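Local coordinates for spermidine N(1)-acetyltransferase (Vibrio cholerae serotype O1, PDB 7KWJ), which transfers acetyl groups from acetyl-CoA to primary amines of spermidine and spermine, protecting the cell against polyamine toxicity, at residues B[18-21]-B[22-25]; B[91-95]-B[96-100]. The protein carries 10 engineered substitutions. All blocks are in the same frame, centred on the assembly; numbering follows the deposited sequence.

Contact 1: B[18-21]-B[22-25]; sequences IHNL and NKEL. Engineered in segment 22-25: K23 (natural residue Asn), E24 (natural residue Asn), L25 (natural residue Arg).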
loop_
_atom_site.group_PDB
_atom_site.type_symbol
_atom_site.label_atom_id
_atom_site.label_comp_id
_atom_site.label_asym_id
_atom_site.label_seq_id
_atom_site.Cartn_x
_atom_site.Cartn_y
_atom_site.Cartn_z
ATOM N N ILE B 18 -19.280 -13.668 -22.622
ATOM C CA ILE B 18 -20.224 -12.601 -22.302
ATOM C C ILE B 18 -19.956 -11.374 -23.164
ATOM O O ILE B 18 -20.888 -10.702 -23.622
ATOM C CB ILE B 18 -20.156 -12.263 -20.800
ATOM C CG1 ILE B 18 -20.599 -13.462 -19.956
ATOM C CG2 ILE B 18 -21.004 -11.037 -20.488
ATOM C CD1 ILE B 18 -22.045 -13.880 -20.165
ATOM N N HIS B 19 -18.679 -11.061 -23.399
ATOM C CA HIS B 19 -18.346 -9.887 -24.198
ATOM C C HIS B 19 -18.860 -10.036 -25.625
ATOM O O HIS B 19 -19.506 -9.129 -26.164
ATOM C CB HIS B 19 -16.834 -9.661 -24.191
ATOM C CG HIS B 19 -16.424 -8.320 -24.715
ATOM N ND1 HIS B 19 -15.228 -8.108 -25.366
ATOM C CD2 HIS B 19 -17.050 -7.121 -24.679
ATOM C CE1 HIS B 19 -15.136 -6.836 -25.711
ATOM N NE2 HIS B 19 -16.229 -6.215 -25.306
ATOM N N ASN B 20 -18.580 -11.179 -26.256
ATOM C CA ASN B 20 -19.101 -11.421 -27.597
ATOM C C ASN B 20 -20.620 -11.488 -27.598
ATOM O O ASN B 20 -21.261 -11.073 -28.571
ATOM C CB ASN B 20 -18.515 -12.715 -28.164
ATOM C CG ASN B 20 -17.008 -12.655 -28.320
ATOM O OD1 ASN B 20 -16.435 -11.585 -28.529
ATOM N ND2 ASN B 20 -16.357 -13.809 -28.221
ATOM N N LEU B 21 -21.215 -12.001 -26.518
ATOM C CA LEU B 21 -22.668 -12.113 -26.454
ATOM C C LEU B 21 -23.329 -10.741 -26.402
ATOM O O LEU B 21 -24.338 -10.509 -27.077
ATOM C CB LEU B 21 -23.071 -12.951 -25.239
ATOM C CG LEU B 21 -24.560 -12.989 -24.885
ATOM C CD1 LEU B 21 -25.395 -13.434 -26.074
ATOM C CD2 LEU B 21 -24.799 -13.905 -23.695
ATOM N N ASN B 22 -22.774 -9.818 -25.613
ATOM C CA ASN B 22 -23.397 -8.510 -25.448
ATOM C C ASN B 22 -23.491 -7.736 -26.757
ATOM O O ASN B 22 -24.234 -6.752 -26.827
ATOM C CB ASN B 22 -22.624 -7.688 -24.414
ATOM C CG ASN B 22 -22.923 -8.116 -22.991
ATOM O OD1 ASN B 22 -24.056 -8.466 -22.661
ATOM N ND2 ASN B 22 -21.905 -8.092 -22.140
ATOM N N LYS B 23 -22.761 -8.155 -27.791
ATOM C CA LYS B 23 -22.810 -7.495 -29.095
ATOM C C LYS B 23 -24.003 -8.037 -29.886
ATOM O O LYS B 23 -23.874 -8.823 -30.827
ATOM C CB LYS B 23 -21.499 -7.702 -29.839
ATOM C CG LYS B 23 -20.267 -7.380 -29.008
ATOM C CD LYS B 23 -18.988 -7.611 -29.793
ATOM C CE LYS B 23 -17.762 -7.432 -28.914
ATOM N NZ LYS B 23 -16.501 -7.682 -29.663
ATOM N N GLU B 24 -25.191 -7.595 -29.477
ATOM C CA GLU B 24 -26.445 -8.026 -30.075
ATOM C C GLU B 24 -27.032 -6.926 -30.948
ATOM O O GLU B 24 -26.836 -5.733 -30.695
ATOM C CB GLU B 24 -27.467 -8.415 -29.002
ATOM C CG GLU B 24 -27.179 -9.738 -28.318
ATOM C CD GLU B 24 -28.344 -10.220 -27.475
ATOM O OE1 GLU B 24 -29.139 -9.372 -27.016
ATOM O OE2 GLU B 24 -28.469 -11.447 -27.277
ATOM N N LEU B 25 -27.763 -7.347 -31.982
ATOM C CA LEU B 25 -28.474 -6.436 -32.864
ATOM C C LEU B 25 -29.986 -6.595 -32.796
ATOM O O LEU B 25 -30.704 -5.750 -33.343
ATOM C CB LEU B 25 -28.020 -6.632 -34.321
ATOM C CG LEU B 25 -28.631 -7.794 -35.114
ATOM C CD1 LEU B 25 -28.055 -7.833 -36.523
ATOM C CD2 LEU B 25 -28.421 -9.129 -34.416
#
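K23 folds back over H19 and N20 where helix 15-22 runs out into the loop that follows, an example of a long side chain spending its methylenes on the turn it has just left. Both K23 and E24 are engineered, with Asn at each place in the natural enzyme. With CG of K23 opposite its own carbonyl carbon (chi1 -49°), the chain turns back along the helix and then runs fully extended. Its CB lies 3.6 Å from O of N20, and CG comes within 3.4 Å of O of H19. CD passes the same carbonyl, and CE reaches the face of the imidazole: it stands 4.2 Å from the centroid of the H19 ring, only 10° off the normal, a CH-pi contact. NZ continues past the ring to 4.1 Å from OD1 of N20, near it without bonding. The ring also has its own anchor, since H19 NE2 is hydrogen-bonded to O of E37.

Along the backbone, N22 N bonds O of I18 at 2.9 Å (153° at the hydrogen), whereas K23 N makes only a weak bond to O of N20, 3.4 Å long. K23 then centres an inverse gamma turn. Away from the lysine, ND2 of N22 rests 3.5 Å from CG2 of I18. L21 and E24 run side by side, CD1 of L21 being 3.9 Å from OE2 of E24. L21 and N22 pack on I88 of strand 82-89 and E24 on Q94, both acetyl-CoA-binding residues, which sets this helix end against the cofactor-binding strand and loop. E11 and R8 of a second subunit pack on H19 and K23. Without a salt bridge across the contact, the lysine is probably placed less by its charge than by nonpolar contact with H19, whose ring E37 fixes.

Contact 2: B[91-95]-B[96-100]; sequences PEHQG and KGFAR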
loop_
_atom_site.group_PDB
_atom_site.type_symbol
_atom_site.label_atom_id
_atom_site.label_comp_id
_atom_site.label_asym_id
_atom_site.label_seq_id
_atom_site.Cartn_x
_atom_site.Cartn_y
_atom_site.Cartn_z
ATOM N N PRO B 91 -28.482 -14.893 -29.650
ATOM C CA PRO B 91 -29.412 -14.925 -30.793
ATOM C C PRO B 91 -29.581 -16.306 -31.401
ATOM O O PRO B 91 -30.544 -16.523 -32.148
ATOM C CB PRO B 91 -28.775 -13.950 -31.793
ATOM C CG PRO B 91 -27.915 -13.057 -30.966
ATOM C CD PRO B 91 -27.406 -13.904 -29.842
ATOM N N GLU B 92 -28.681 -17.245 -31.105
ATOM C CA GLU B 92 -28.778 -18.580 -31.683
ATOM C C GLU B 92 -29.949 -19.364 -31.105
ATOM O O GLU B 92 -30.566 -20.164 -31.818
ATOM C CB GLU B 92 -27.472 -19.341 -31.450
ATOM C CG GLU B 92 -26.222 -18.603 -31.906
ATOM C CD GLU B 92 -24.966 -19.116 -31.229
ATOM O OE1 GLU B 92 -24.996 -20.245 -30.694
ATOM O OE2 GLU B 92 -23.952 -18.387 -31.224
ATOM N N HIS B 93 -30.271 -19.151 -29.826
ATOM C CA HIS B 93 -31.298 -19.927 -29.139
ATOM C C HIS B 93 -32.465 -19.063 -28.671
ATOM O O HIS B 93 -33.255 -19.502 -27.829
ATOM C CB HIS B 93 -30.692 -20.667 -27.944
ATOM C CG HIS B 93 -29.261 -21.062 -28.137
ATOM N ND1 HIS B 93 -28.211 -20.212 -27.863
ATOM C CD2 HIS B 93 -28.706 -22.216 -28.576
ATOM C CE1 HIS B 93 -27.071 -20.825 -28.123
ATOM N NE2 HIS B 93 -27.343 -22.042 -28.558
ATOM N N GLN B 94 -32.595 -17.843 -29.198
ATOM C CA GLN B 94 -33.661 -16.957 -28.740
ATOM C C GLN B 94 -35.041 -17.523 -29.051
ATOM O O GLN B 94 -36.003 -17.246 -28.325
ATOM C CB GLN B 94 -33.505 -15.572 -29.370
ATOM C CG GLN B 94 -32.489 -14.682 -28.669
ATOM C CD GLN B 94 -32.389 -13.302 -29.292
ATOM O OE1 GLN B 94 -32.982 -13.035 -30.337
ATOM N NE2 GLN B 94 -31.637 -12.416 -28.650
ATOM N N GLY B 95 -35.161 -18.314 -30.114
ATOM C CA GLY B 95 -36.439 -18.830 -30.549
ATOM C C GLY B 95 -36.814 -20.195 -30.020
ATOM O O GLY B 95 -37.914 -20.675 -30.308
ATOM N N LYS B 96 -35.940 -20.841 -29.251
ATOM C CA LYS B 96 -36.200 -22.179 -28.738
ATOM C C LYS B 96 -36.975 -22.170 -27.425
ATOM O O LYS B 96 -37.140 -23.228 -26.810
ATOM C CB LYS B 96 -34.880 -22.935 -28.561
ATOM C CG LYS B 96 -34.130 -23.159 -29.865
ATOM C CD LYS B 96 -32.875 -23.993 -29.659
ATOM C CE LYS B 96 -32.178 -24.278 -30.981
ATOM N NZ LYS B 96 -30.963 -25.122 -30.808
ATOM N N GLY B 97 -37.454 -21.007 -26.985
ATOM C CA GLY B 97 -38.288 -20.946 -25.801
ATOM C C GLY B 97 -37.562 -21.149 -24.493
ATOM O O GLY B 97 -38.202 -21.467 -23.487
ATOM N N PHE B 98 -36.239 -20.976 -24.470
ATOM C CA PHE B 98 -35.499 -21.110 -23.222
ATOM C C PHE B 98 -35.817 -19.992 -22.238
ATOM O O PHE B 98 -35.598 -20.165 -21.035
ATOM C CB PHE B 98 -33.991 -21.123 -23.495
ATOM C CG PHE B 98 -33.516 -22.316 -24.282
ATOM C CD1 PHE B 98 -34.270 -23.478 -24.353
ATOM C CD2 PHE B 98 -32.300 -22.274 -24.945
ATOM C CE1 PHE B 98 -33.823 -24.568 -25.074
ATOM C CE2 PHE B 98 -31.848 -23.362 -25.667
ATOM C CZ PHE B 98 -32.610 -24.509 -25.731
ATOM N N ALA B 99 -36.331 -18.858 -22.717
ATOM C CA ALA B 99 -36.502 -17.690 -21.859
ATOM C C ALA B 99 -37.368 -18.015 -20.646
ATOM O O ALA B 99 -36.927 -17.885 -19.498
ATOM C CB ALA B 99 -37.105 -16.538 -22.664
ATOM N N ARG B 100 -38.612 -18.439 -20.882
ATOM C CA ARG B 100 -39.524 -18.691 -19.772
ATOM C C ARG B 100 -39.006 -19.770 -18.830
ATOM O O ARG B 100 -39.395 -19.791 -17.658
ATOM C CB ARG B 100 -40.910 -19.074 -20.298
ATOM C CG ARG B 100 -40.916 -20.202 -21.315
ATOM C CD ARG B 100 -42.337 -20.606 -21.680
ATOM N NE ARG B 100 -43.191 -19.448 -21.944
ATOM C CZ ARG B 100 -43.233 -18.788 -23.098
ATOM N NH1 ARG B 100 -44.046 -17.749 -23.235
ATOM N NH2 ARG B 100 -42.462 -19.156 -24.114
#
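In F98, CG lies opposite the carbonyl carbon (chi1 -65°), which brings the phenyl to H93: CB of H93, 3.7 Å from CE2 of F98, meets the CD2-CE2 side of the ring obliquely. The first torsion of H93 (chi1 -31°) sets the imidazole beside the extended chain of K96, whose NZ comes to the ring edge, 4.3 Å from CD2 of H93, with no bond between them. CB of K96 sits 3.9 Å above the plane of the F98 ring, off centre. E92 CB covers part of one imidazole face. The backbone makes a type I turn from H93 to K96, closed by a weak bond from K96 N to O of H93 (3.3 Å), and G97 follows with positive phi. Residues Q94 to R100 bind acetyl-CoA, and their sequence fits the Q-x-x-G-x-G/A motif of GNAT enzymes, whose backbone holds the cofactor's pyrophosphate. The turn joins strand 82-89 to helix 98-113; H93 and F98 rest on I68 of strand 67-77, A99 packs on L133 of helix 128-136, and R100 forms a salt bridge with E136 of that helix.

Neither contact is wholly core: contact 1 is partly buried, with I18, H19 and L21 inside, whereas contact 2 is a surface turn. They lie at different junctions, helix 15-22 running into a loop in the one, a loop leading into helix 98-113 in the other. Both reach strand 82-89 or its continuation, and they touch where E24 packs on P91 and Q94, with OE2 of E24 3.6 Å from NE2 of Q94. A second subunit borders contact 1, but no other chain of the assembly touches contact 2. The first has a firm helical backbone bond; the second, built for the cofactor, has a weak turn bond and a loose cluster of H93, K96 and F98.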